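Local coordinates for suppressor of fused family protein (Neisseria gonorrhoeae, PDB 3K5J) that is of unknown function but resembles the N-terminal domain of human Suppressor of fused, which suggests a role in protein binding, at residues A[51-56]-A[68-73]; A[76-81]-A[106-111]; A[100-105]-A[117-122]. All blocks are in the same frame, centred on the assembly; numbering follows the deposited sequence. Where two conformers were deposited one is given.

Contact 1. Residues A[51-56]-A[68-73]; sequences PWVYVS and FIISPF
Trp52 and Ser71 face each other as a hydrogen-bonded pair of two antiparallel strands, 52-56 and 68-71, whose axes approach to 4.6 Å with their directions 168° apart. Each residue of the pair donates to the other, Ser71 N reaching Trp52 O at 2.7 Å. Two residues further on, Tyr54 and Ile69 exchange the same two bonds, while Val53-Ile70 and Val55-Phe68 form the non-hydrogen-bonded pairs. Ile69 O also receives the CA-H of Val53. These strands are neighbours in the mixed sheet of this Sufu-like fold: strand 39-43 flanks strand 52-57, and strand 135-143 runs parallel to strand 65-71. On the face carrying Val53, Val55, Phe68 and Ile70, the contacts are apolar. Val55 CG2 lies beside Phe68 CB at 3.8 Å, and Val53 CG1 approaches the phenyl ring obliquely, 4.0 Å from Phe68 CD1. Just before the strand begins, Pro51 CG rests against Ile70 CG2 at 3.5 Å, the two side chains pointing the same way. The other face bears Trp52, Tyr54, Ile69 and Ser71. Here the chain turns at Pro72 and brings Phe73 C over one face of the indole, 3.5 Å from Trp52 CD1. Ser71 OG, held anti to its backbone N (chi1 -172°), donates to Phe73 O at 2.7 Å on a lone pair. Tyr54 OH leaves the pair to bond Gln42 and the backbone N of Thr75.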
loop_
_atom_site.group_PDB
_atom_site.type_symbol
_atom_site.label_atom_id
_atom_site.label_comp_id
_atom_site.label_asym_id
_atom_site.label_seq_id
_atom_site.Cartn_x
_atom_site.Cartn_y
_atom_site.Cartn_z
ATOM N N PRO A 51 -8.434 11.479 -2.205
ATOM C CA PRO A 51 -7.207 11.167 -1.499
ATOM C C PRO A 51 -5.979 11.181 -2.391
ATOM O O PRO A 51 -6.087 11.400 -3.585
ATOM C CB PRO A 51 -7.464 9.754 -0.991
ATOM C CG PRO A 51 -8.284 9.131 -2.077
ATOM C CD PRO A 51 -9.187 10.270 -2.557
ATOM N N TRP A 52 -4.839 10.970 -1.757
ATOM C CA TRP A 52 -3.545 10.854 -2.395
ATOM C C TRP A 52 -3.214 9.361 -2.453
ATOM O O TRP A 52 -3.452 8.645 -1.489
ATOM C CB TRP A 52 -2.519 11.557 -1.548
ATOM C CG TRP A 52 -2.837 13.019 -1.340
ATOM C CD1 TRP A 52 -3.830 13.567 -0.566
ATOM C CD2 TRP A 52 -2.165 14.096 -1.951
ATOM N NE1 TRP A 52 -3.822 14.937 -0.671
ATOM C CE2 TRP A 52 -2.794 15.290 -1.514
ATOM C CE3 TRP A 52 -1.094 14.176 -2.811
ATOM C CZ2 TRP A 52 -2.382 16.549 -1.951
ATOM C CZ3 TRP A 52 -0.669 15.404 -3.226
ATOM C CH2 TRP A 52 -1.312 16.584 -2.784
ATOM N N VAL A 53 -2.686 8.895 -3.569
ATOM C CA VAL A 53 -2.310 7.513 -3.694
ATOM C C VAL A 53 -0.815 7.400 -3.954
ATOM O O VAL A 53 -0.282 8.026 -4.858
ATOM C CB VAL A 53 -3.085 6.762 -4.806
ATOM C CG1 VAL A 53 -2.760 5.261 -4.798
ATOM C CG2 VAL A 53 -4.590 7.011 -4.666
ATOM N N TYR A 54 -0.136 6.572 -3.153
ATOM C CA TYR A 54 1.294 6.315 -3.265
ATOM C C TYR A 54 1.523 4.862 -3.659
ATOM O O TYR A 54 1.038 3.960 -2.959
ATOM C CB TYR A 54 2.004 6.602 -1.952
ATOM C CG TYR A 54 2.039 8.072 -1.505
ATOM C CD1 TYR A 54 0.918 8.683 -0.969
ATOM C CD2 TYR A 54 3.162 8.847 -1.752
ATOM C CE1 TYR A 54 0.942 10.019 -0.611
ATOM C CE2 TYR A 54 3.200 10.186 -1.384
ATOM C CZ TYR A 54 2.079 10.763 -0.803
ATOM O OH TYR A 54 2.133 12.110 -0.463
ATOM N N VAL A 55 2.244 4.648 -4.775
ATOM C CA VAL A 55 2.348 3.341 -5.384
ATOM C C VAL A 55 3.830 2.959 -5.566
ATOM O O VAL A 55 4.624 3.766 -6.048
ATOM C CB VAL A 55 1.655 3.283 -6.787
ATOM C CG1 VAL A 55 1.702 1.825 -7.333
ATOM C CG2 VAL A 55 0.227 3.888 -6.742
ATOM N N SER A 56 4.212 1.745 -5.173
ATOM C CA SER A 56 5.567 1.275 -5.413
ATOM C C SER A 56 5.824 0.929 -6.877
ATOM O O SER A 56 4.895 0.515 -7.585
ATOM C CB SER A 56 5.873 0.076 -4.539
ATOM O OG SER A 56 5.151 -1.107 -4.892
ATOM N N PHE A 68 0.247 -0.260 -2.794
ATOM C CA PHE A 68 -0.111 1.140 -2.710
ATOM C C PHE A 68 -0.824 1.483 -1.415
ATOM O O PHE A 68 -1.491 0.641 -0.797
ATOM C CB PHE A 68 -0.958 1.607 -3.925
ATOM C CG PHE A 68 -2.276 0.954 -4.049
ATOM C CD1 PHE A 68 -3.389 1.531 -3.428
ATOM C CD2 PHE A 68 -2.451 -0.181 -4.796
ATOM C CE1 PHE A 68 -4.635 0.928 -3.515
ATOM C CE2 PHE A 68 -3.703 -0.760 -4.896
ATOM C CZ PHE A 68 -4.797 -0.224 -4.256
ATOM N N ILE A 69 -0.701 2.755 -1.044
ATOM C CA ILE A 69 -1.306 3.355 0.157
ATOM C C ILE A 69 -2.236 4.472 -0.309
ATOM O O ILE A 69 -1.820 5.319 -1.144
ATOM C CB ILE A 69 -0.230 3.928 1.096
ATOM C CG1 ILE A 69 0.720 2.847 1.599
ATOM C CG2 ILE A 69 -0.872 4.699 2.262
ATOM C CD1 ILE A 69 2.077 3.330 2.124
ATOM N N ILE A 70 -3.453 4.472 0.231
ATOM C CA ILE A 70 -4.428 5.549 -0.023
ATOM C C ILE A 70 -4.434 6.457 1.201
ATOM O O ILE A 70 -4.728 6.010 2.303
ATOM C CB ILE A 70 -5.866 5.045 -0.349
ATOM C CG1 ILE A 70 -5.863 3.832 -1.290
ATOM C CG2 ILE A 70 -6.737 6.200 -0.850
ATOM C CD1 ILE A 70 -7.259 3.217 -1.488
ATOM N N SER A 71 -4.057 7.720 1.018
ATOM C CA SER A 71 -3.815 8.638 2.133
ATOM C C SER A 71 -4.759 9.821 2.116
ATOM O O SER A 71 -4.970 10.441 1.065
ATOM C CB SER A 71 -2.390 9.164 2.089
ATOM O OG SER A 71 -2.067 9.906 3.243
ATOM N N PRO A 72 -5.275 10.197 3.293
ATOM C CA PRO A 72 -6.155 11.378 3.335
ATOM C C PRO A 72 -5.470 12.708 3.039
ATOM O O PRO A 72 -6.143 13.699 2.696
ATOM C CB PRO A 72 -6.728 11.318 4.775
ATOM C CG PRO A 72 -5.770 10.566 5.554
ATOM C CD PRO A 72 -5.191 9.530 4.608
ATOM N N PHE A 73 -4.168 12.742 3.209
ATOM C CA PHE A 73 -3.387 13.939 2.960
ATOM C C PHE A 73 -2.023 13.573 2.385
ATOM O O PHE A 73 -1.563 12.427 2.466
ATOM C CB PHE A 73 -3.251 14.776 4.257
ATOM C CG PHE A 73 -2.771 13.967 5.472
ATOM C CD1 PHE A 73 -1.425 13.645 5.642
ATOM C CD2 PHE A 73 -3.667 13.574 6.446
ATOM C CE1 PHE A 73 -0.987 12.916 6.774
ATOM C CE2 PHE A 73 -3.242 12.815 7.557
ATOM C CZ PHE A 73 -1.926 12.526 7.734
#

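Contact 2. Residues A[76-81]-A[106-111]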
loop_
_atom_site.group_PDB
_atom_site.type_symbol
_atom_site.label_atom_id
_atom_site.label_comp_id
_atom_site.label_asym_id
_atom_site.label_seq_id
_atom_site.Cartn_x
_atom_site.Cartn_y
_atom_site.Cartn_z
ATOM N N PRO A 76 5.237 12.690 2.968
ATOM C CA PRO A 76 6.350 11.859 2.572
ATOM C C PRO A 76 6.508 10.612 3.441
ATOM O O PRO A 76 7.306 9.712 3.119
ATOM C CB PRO A 76 7.551 12.800 2.712
ATOM C CG PRO A 76 7.154 13.699 3.742
ATOM C CD PRO A 76 5.708 13.971 3.503
ATOM N N GLU A 77 5.735 10.499 4.508
ATOM C CA GLU A 77 5.743 9.283 5.297
ATOM C C GLU A 77 5.553 8.037 4.419
ATOM O O GLU A 77 6.148 6.980 4.672
ATOM C CB GLU A 77 4.671 9.347 6.392
ATOM C CG GLU A 77 5.009 10.359 7.499
ATOM C CD GLU A 77 3.794 10.707 8.357
ATOM O OE1 GLU A 77 2.827 11.282 7.797
ATOM O OE2 GLU A 77 3.833 10.400 9.572
ATOM N N HIS A 78 4.700 8.162 3.419
ATOM C CA HIS A 78 4.410 6.996 2.595
ATOM C C HIS A 78 5.542 6.614 1.650
ATOM O O HIS A 78 5.709 5.431 1.306
ATOM C CB HIS A 78 3.094 7.190 1.846
ATOM C CG HIS A 78 1.949 7.467 2.771
ATOM N ND1 HIS A 78 1.733 6.726 3.918
ATOM C CD2 HIS A 78 0.986 8.419 2.739
ATOM C CE1 HIS A 78 0.661 7.214 4.526
ATOM N NE2 HIS A 78 0.196 8.246 3.844
ATOM N N ILE A 79 6.311 7.611 1.221
ATOM C CA ILE A 79 7.478 7.374 0.417
ATOM C C ILE A 79 8.509 6.585 1.251
ATOM O O ILE A 79 9.074 5.577 0.793
ATOM C CB ILE A 79 8.106 8.697 -0.116
ATOM C CG1 ILE A 79 7.068 9.472 -0.936
ATOM C CG2 ILE A 79 9.305 8.409 -0.956
ATOM C CD1 ILE A 79 7.497 10.904 -1.266
ATOM N N GLU A 80 8.684 7.028 2.503
ATOM C CA GLU A 80 9.619 6.409 3.431
ATOM C C GLU A 80 9.188 4.956 3.732
ATOM O O GLU A 80 9.994 4.007 3.725
ATOM C CB GLU A 80 9.653 7.244 4.735
ATOM C CG GLU A 80 10.124 8.702 4.598
ATOM C CD GLU A 80 9.578 9.686 5.657
ATOM O OE1 GLU A 80 8.891 9.267 6.652
ATOM O OE2 GLU A 80 9.832 10.924 5.454
ATOM N N THR A 81 7.903 4.775 3.979
ATOM C CA THR A 81 7.343 3.440 4.287
ATOM C C THR A 81 7.562 2.489 3.125
ATOM O O THR A 81 7.997 1.357 3.307
ATOM C CB THR A 81 5.826 3.553 4.584
ATOM O OG1 THR A 81 5.678 4.280 5.803
ATOM C CG2 THR A 81 5.164 2.216 4.697
ATOM N N ARG A 106 5.920 1.701 13.173
ATOM C CA ARG A 106 5.520 3.013 13.593
ATOM C C ARG A 106 4.113 3.247 13.033
ATOM O O ARG A 106 3.664 2.489 12.182
ATOM C CB ARG A 106 6.488 4.064 13.061
ATOM C CG ARG A 106 6.454 4.246 11.593
ATOM C CD ARG A 106 7.478 5.295 11.209
ATOM N NE ARG A 106 7.331 5.677 9.817
ATOM C CZ ARG A 106 8.183 6.431 9.155
ATOM N NH1 ARG A 106 9.338 6.837 9.771
ATOM N NH2 ARG A 106 7.890 6.719 7.870
ATOM N N PRO A 107 3.413 4.299 13.486
ATOM C CA PRO A 107 2.129 4.602 12.891
ATOM C C PRO A 107 2.240 4.905 11.407
ATOM O O PRO A 107 3.197 5.559 10.967
ATOM C CB PRO A 107 1.659 5.811 13.668
ATOM C CG PRO A 107 2.370 5.677 14.986
ATOM C CD PRO A 107 3.720 5.188 14.622
ATOM N N TRP A 108 1.236 4.511 10.640
ATOM C CA TRP A 108 1.319 4.717 9.177
ATOM C C TRP A 108 1.413 6.198 8.813
ATOM O O TRP A 108 2.074 6.548 7.854
ATOM C CB TRP A 108 0.158 4.029 8.451
ATOM C CG TRP A 108 -1.193 4.606 8.612
ATOM C CD1 TRP A 108 -1.917 4.741 9.777
ATOM C CD2 TRP A 108 -2.057 5.087 7.557
ATOM N NE1 TRP A 108 -3.155 5.273 9.502
ATOM C CE2 TRP A 108 -3.271 5.488 8.152
ATOM C CE3 TRP A 108 -1.931 5.188 6.159
ATOM C CZ2 TRP A 108 -4.327 6.020 7.392
ATOM C CZ3 TRP A 108 -2.968 5.675 5.422
ATOM C CH2 TRP A 108 -4.145 6.137 6.033
ATOM N N VAL A 109 0.674 7.030 9.567
ATOM C CA VAL A 109 0.873 8.474 9.592
ATOM C C VAL A 109 0.934 8.870 11.088
ATOM O O VAL A 109 0.278 8.237 11.940
ATOM C CB VAL A 109 -0.189 9.243 8.824
ATOM C CG1 VAL A 109 -0.206 8.874 7.347
ATOM C CG2 VAL A 109 -1.581 9.041 9.379
ATOM N N GLU A 110 1.711 9.921 11.378
ATOM C CA GLU A 110 2.098 10.302 12.760
ATOM C C GLU A 110 0.967 10.246 13.765
ATOM O O GLU A 110 1.156 9.697 14.857
ATOM C CB GLU A 110 2.711 11.736 12.813
ATOM C CG GLU A 110 3.262 12.172 14.232
ATOM C CD GLU A 110 3.494 13.682 14.348
ATOM O OE1 GLU A 110 3.241 14.439 13.373
ATOM O OE2 GLU A 110 3.921 14.125 15.440
ATOM N N GLN A 111 -0.159 10.835 13.449
ATOM C CA GLN A 111 -1.206 10.969 14.483
ATOM C C GLN A 111 -2.137 9.781 14.628
ATOM O O GLN A 111 -2.981 9.742 15.496
ATOM C CB GLN A 111 -2.000 12.259 14.289
ATOM C CG GLN A 111 -1.158 13.519 14.532
ATOM C CD GLN A 111 -0.835 13.693 16.009
ATOM O OE1 GLN A 111 -1.731 13.680 16.855
ATOM N NE2 GLN A 111 0.442 13.815 16.328
HETATM O O HOH W 1 2.997 4.960 5.744
HETATM O O HOH W 2 5.166 6.165 8.351
#
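His78 and Val109 meet where the first turn of helix 77-91 packs on the irregular loop joining strands 101-103 and 116-120, a helix-on-loop contact within the Sufu-like fold. The tight part is the buried one. Val109 CG1 approaches the imidazole obliquely, 3.4 Å from His78 CE1, and His78 CE1 also lies 3.7 Å from Trp108 CE3. The imidazole and indole planes are inclined by 32°, an oblique pairing. Val109 CG2 lies over one face of the indole, toward its rim. The polar edges of the imidazole are used as well: NE2 bonds Ser71 OG, and ND1 shares a hydrogen bond with a water lying in the ring plane. That water donates to both Thr81 OG1 and Trp108 O, joining helix and loop.

Towards the solvent side, charged side chains and water join helix and loop more loosely. Arg106, extended from CG to NE, crosses Glu80 at about a right angle, and a single guanidinium nitrogen, NH2, makes the salt bridge to Glu80 OE1 at 3.0 Å. The carboxylate presents its anti lone pair, and the two charged planes stand 72° apart. Arg106 NE donates to a second water at 2.7 Å, which in turn donates to Thr81 OG1 and Trp108 O. Glu77 reaches across to Glu110, its side chain crossing that of Val109 at about a right angle: its OE1 is bonded by Thr75 OG1, while its OE2 accepts the backbone N-H of Glu110 at 2.8 Å, on the syn side and 19° out of the carboxylate plane.

Contact 3. Residues A[100-105]-A[117-122]. With SO4 (sulfate ion), chain E.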
loop_
_atom_site.group_PDB
_atom_site.type_symbol
_atom_site.label_atom_id
_atom_site.label_comp_id
_atom_site.label_asym_id
_atom_site.label_seq_id
_atom_site.Cartn_x
_atom_site.Cartn_y
_atom_site.Cartn_z
ATOM N N LYS A 100 -1.298 -11.343 4.119
ATOM C CA LYS A 100 -0.319 -11.134 5.181
ATOM C C LYS A 100 -0.495 -9.724 5.755
ATOM O O LYS A 100 -0.916 -8.796 5.073
ATOM C CB LYS A 100 1.107 -11.344 4.680
ATOM C CG LYS A 100 1.471 -12.730 4.155
ATOM C CD LYS A 100 1.414 -13.736 5.300
ATOM C CE LYS A 100 1.993 -15.031 4.864
ATOM N NZ LYS A 100 1.976 -16.024 6.040
ATOM N N THR A 101 -0.116 -9.585 7.015
ATOM C CA THR A 101 0.016 -8.279 7.636
ATOM C C THR A 101 1.458 -7.822 7.606
ATOM O O THR A 101 2.402 -8.635 7.620
ATOM C CB THR A 101 -0.493 -8.230 9.071
ATOM O OG1 THR A 101 0.213 -9.165 9.890
ATOM C CG2 THR A 101 -1.972 -8.505 9.156
ATOM N N VAL A 102 1.596 -6.503 7.552
ATOM C CA VAL A 102 2.867 -5.820 7.505
ATOM C C VAL A 102 2.979 -4.930 8.730
ATOM O O VAL A 102 2.145 -4.062 8.918
ATOM C CB VAL A 102 2.996 -4.919 6.245
ATOM C CG1 VAL A 102 4.304 -4.131 6.321
ATOM C CG2 VAL A 102 2.876 -5.725 4.997
ATOM N N ASN A 103 3.985 -5.151 9.574
ATOM C CA ASN A 103 4.275 -4.276 10.695
ATOM C C ASN A 103 5.106 -3.124 10.174
ATOM O O ASN A 103 6.241 -3.318 9.734
ATOM C CB ASN A 103 5.009 -5.053 11.820
ATOM C CG ASN A 103 5.141 -4.256 13.103
ATOM O OD1 ASN A 103 5.040 -2.996 13.126
ATOM N ND2 ASN A 103 5.372 -4.999 14.220
ATOM N N ILE A 104 4.557 -1.913 10.221
ATOM C CA ILE A 104 5.224 -0.716 9.732
ATOM C C ILE A 104 6.336 -0.264 10.661
ATOM O O ILE A 104 7.239 0.476 10.241
ATOM C CB ILE A 104 4.156 0.431 9.550
ATOM C CG1 ILE A 104 3.002 -0.081 8.688
ATOM C CG2 ILE A 104 4.750 1.725 9.014
ATOM C CD1 ILE A 104 1.784 0.884 8.677
ATOM N N GLY A 105 6.233 -0.656 11.922
ATOM C CA GLY A 105 7.232 -0.309 12.945
ATOM C C GLY A 105 7.037 1.072 13.542
ATOM O O GLY A 105 7.894 1.559 14.309
ATOM N N PHE A 117 -0.419 -2.799 8.153
ATOM C CA PHE A 117 -1.257 -2.936 6.964
ATOM C C PHE A 117 -1.654 -4.390 6.793
ATOM O O PHE A 117 -0.897 -5.269 7.125
ATOM C CB PHE A 117 -0.479 -2.554 5.694
ATOM C CG PHE A 117 0.016 -1.116 5.629
ATOM C CD1 PHE A 117 -0.871 -0.034 5.665
ATOM C CD2 PHE A 117 1.356 -0.851 5.386
ATOM C CE1 PHE A 117 -0.426 1.253 5.519
ATOM C CE2 PHE A 117 1.805 0.438 5.255
ATOM C CZ PHE A 117 0.912 1.495 5.323
ATOM N N LEU A 118 -2.830 -4.589 6.244
ATOM C CA LEU A 118 -3.261 -5.867 5.692
ATOM C C LEU A 118 -3.161 -5.814 4.171
ATOM O O LEU A 118 -3.749 -4.934 3.543
ATOM C CB LEU A 118 -4.696 -6.177 6.055
ATOM C CG LEU A 118 -5.334 -7.473 5.503
ATOM C CD1 LEU A 118 -4.549 -8.722 5.958
ATOM C CD2 LEU A 118 -6.847 -7.565 5.792
ATOM N N ILE A 119 -2.361 -6.706 3.600
ATOM C CA ILE A 119 -2.153 -6.756 2.126
ATOM C C ILE A 119 -3.449 -7.304 1.530
ATOM O O ILE A 119 -3.849 -8.440 1.815
ATOM C CB ILE A 119 -0.931 -7.595 1.725
ATOM C CG1 ILE A 119 0.352 -6.998 2.337
ATOM C CG2 ILE A 119 -0.858 -7.657 0.206
ATOM C CD1 ILE A 119 1.604 -7.795 2.164
ATOM N N SER A 120 -4.109 -6.462 0.756
ATOM C CA SER A 120 -5.455 -6.696 0.258
ATOM C C SER A 120 -5.606 -6.543 -1.247
ATOM O O SER A 120 -4.805 -5.859 -1.890
ATOM C CB SER A 120 -6.409 -5.726 0.945
ATOM O OG SER A 120 -6.334 -5.821 2.361
ATOM N N LEU A 121 -6.650 -7.149 -1.798
ATOM C CA LEU A 121 -7.022 -6.841 -3.165
ATOM C C LEU A 121 -7.469 -5.372 -3.226
ATOM O O LEU A 121 -7.896 -4.801 -2.210
ATOM C CB LEU A 121 -8.126 -7.761 -3.650
ATOM C CG LEU A 121 -7.759 -9.215 -3.814
ATOM C CD1 LEU A 121 -8.977 -10.092 -4.093
ATOM C CD2 LEU A 121 -6.631 -9.419 -4.874
ATOM N N PRO A 122 -7.358 -4.733 -4.403
ATOM C CA PRO A 122 -7.532 -3.254 -4.489
ATOM C C PRO A 122 -9.016 -2.895 -4.635
ATOM O O PRO A 122 -9.444 -2.339 -5.647
ATOM C CB PRO A 122 -6.689 -2.900 -5.721
ATOM C CG PRO A 122 -6.803 -4.110 -6.598
ATOM C CD PRO A 122 -6.708 -5.266 -5.616
HETATM S S SO4 E . 4.132 -8.479 13.944
HETATM O O1 SO4 E . 3.936 -8.516 15.406
HETATM O O2 SO4 E . 4.133 -9.874 13.537
HETATM O O3 SO4 E . 2.974 -7.739 13.348
HETATM O O4 SO4 E . 5.456 -7.901 13.648
#
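Ile104 and Phe117 fit together as a bump on a flat surface at the end of a two-stranded antiparallel pairing, in which strand 101-103 forms an edge of the mixed sheet beside strand 116-120. The delta methyl of Ile104 sits over one face of the phenyl ring in a CH-pi contact, CD1 lying 3.5 Å from the Phe117 ring centroid and 16° off the normal. Its closest ring atoms are CE2 and CZ, and CG1 follows behind over CE2 and CD2, the two side chains crossing at about a right angle. At the edge of the same ring, near its plane, comes Val102 CB. Further along, Val102 CG2 fits against the end of Ile119, 3.7 Å from its CD1, with Ile119 CG1 close behind. Phe117, Val102 and Ile119 thus line one face, where Ile69 and Phe67 of strand 65-71 in the same sheet touch Phe117 and Ile119 respectively. On the reverse face Thr101 CG2 touches Leu118 CD1 obliquely at 4.1 Å, and helix 156-166 packs on this face, its Phe163 meeting Leu118. The backbones splay, their directions 145° apart, yet Val102 and Phe117 exchange two bonds and Ile119 N reaches Lys100 O at 2.9 Å. At the end of the strand, Asn103 OD1 accepts from Gly105 N, making an Asx turn. The amide's other end, ND2, donates to O4 of a sulfate probably from the crystallisation liquor, at 3.0 Å and 168° at the hydrogen, an ion that Arg148 NH2 also holds.

Overall arrangement
Contacts 1 and 3 are two antiparallel pairings within one mixed sheet, their centres about 14 Å apart, with strand 135-143 lying between strands 65-71 and 116-120. Contact 2 sits about 11 Å from contact 1 and about 14 Å from contact 3, where helix 77-91 and the 106-111 loop pack against the sheet. Along the chain contact 1 closes before the others open, whereas contacts 2 and 3 interlock, their segments alternating. They meet through Ser71 and His78, Ile69 and Phe117, and Thr81 and Phe117. Sheet, helix and connecting loop therefore share one continuous interior, consistent with a single compact Sufu-like domain.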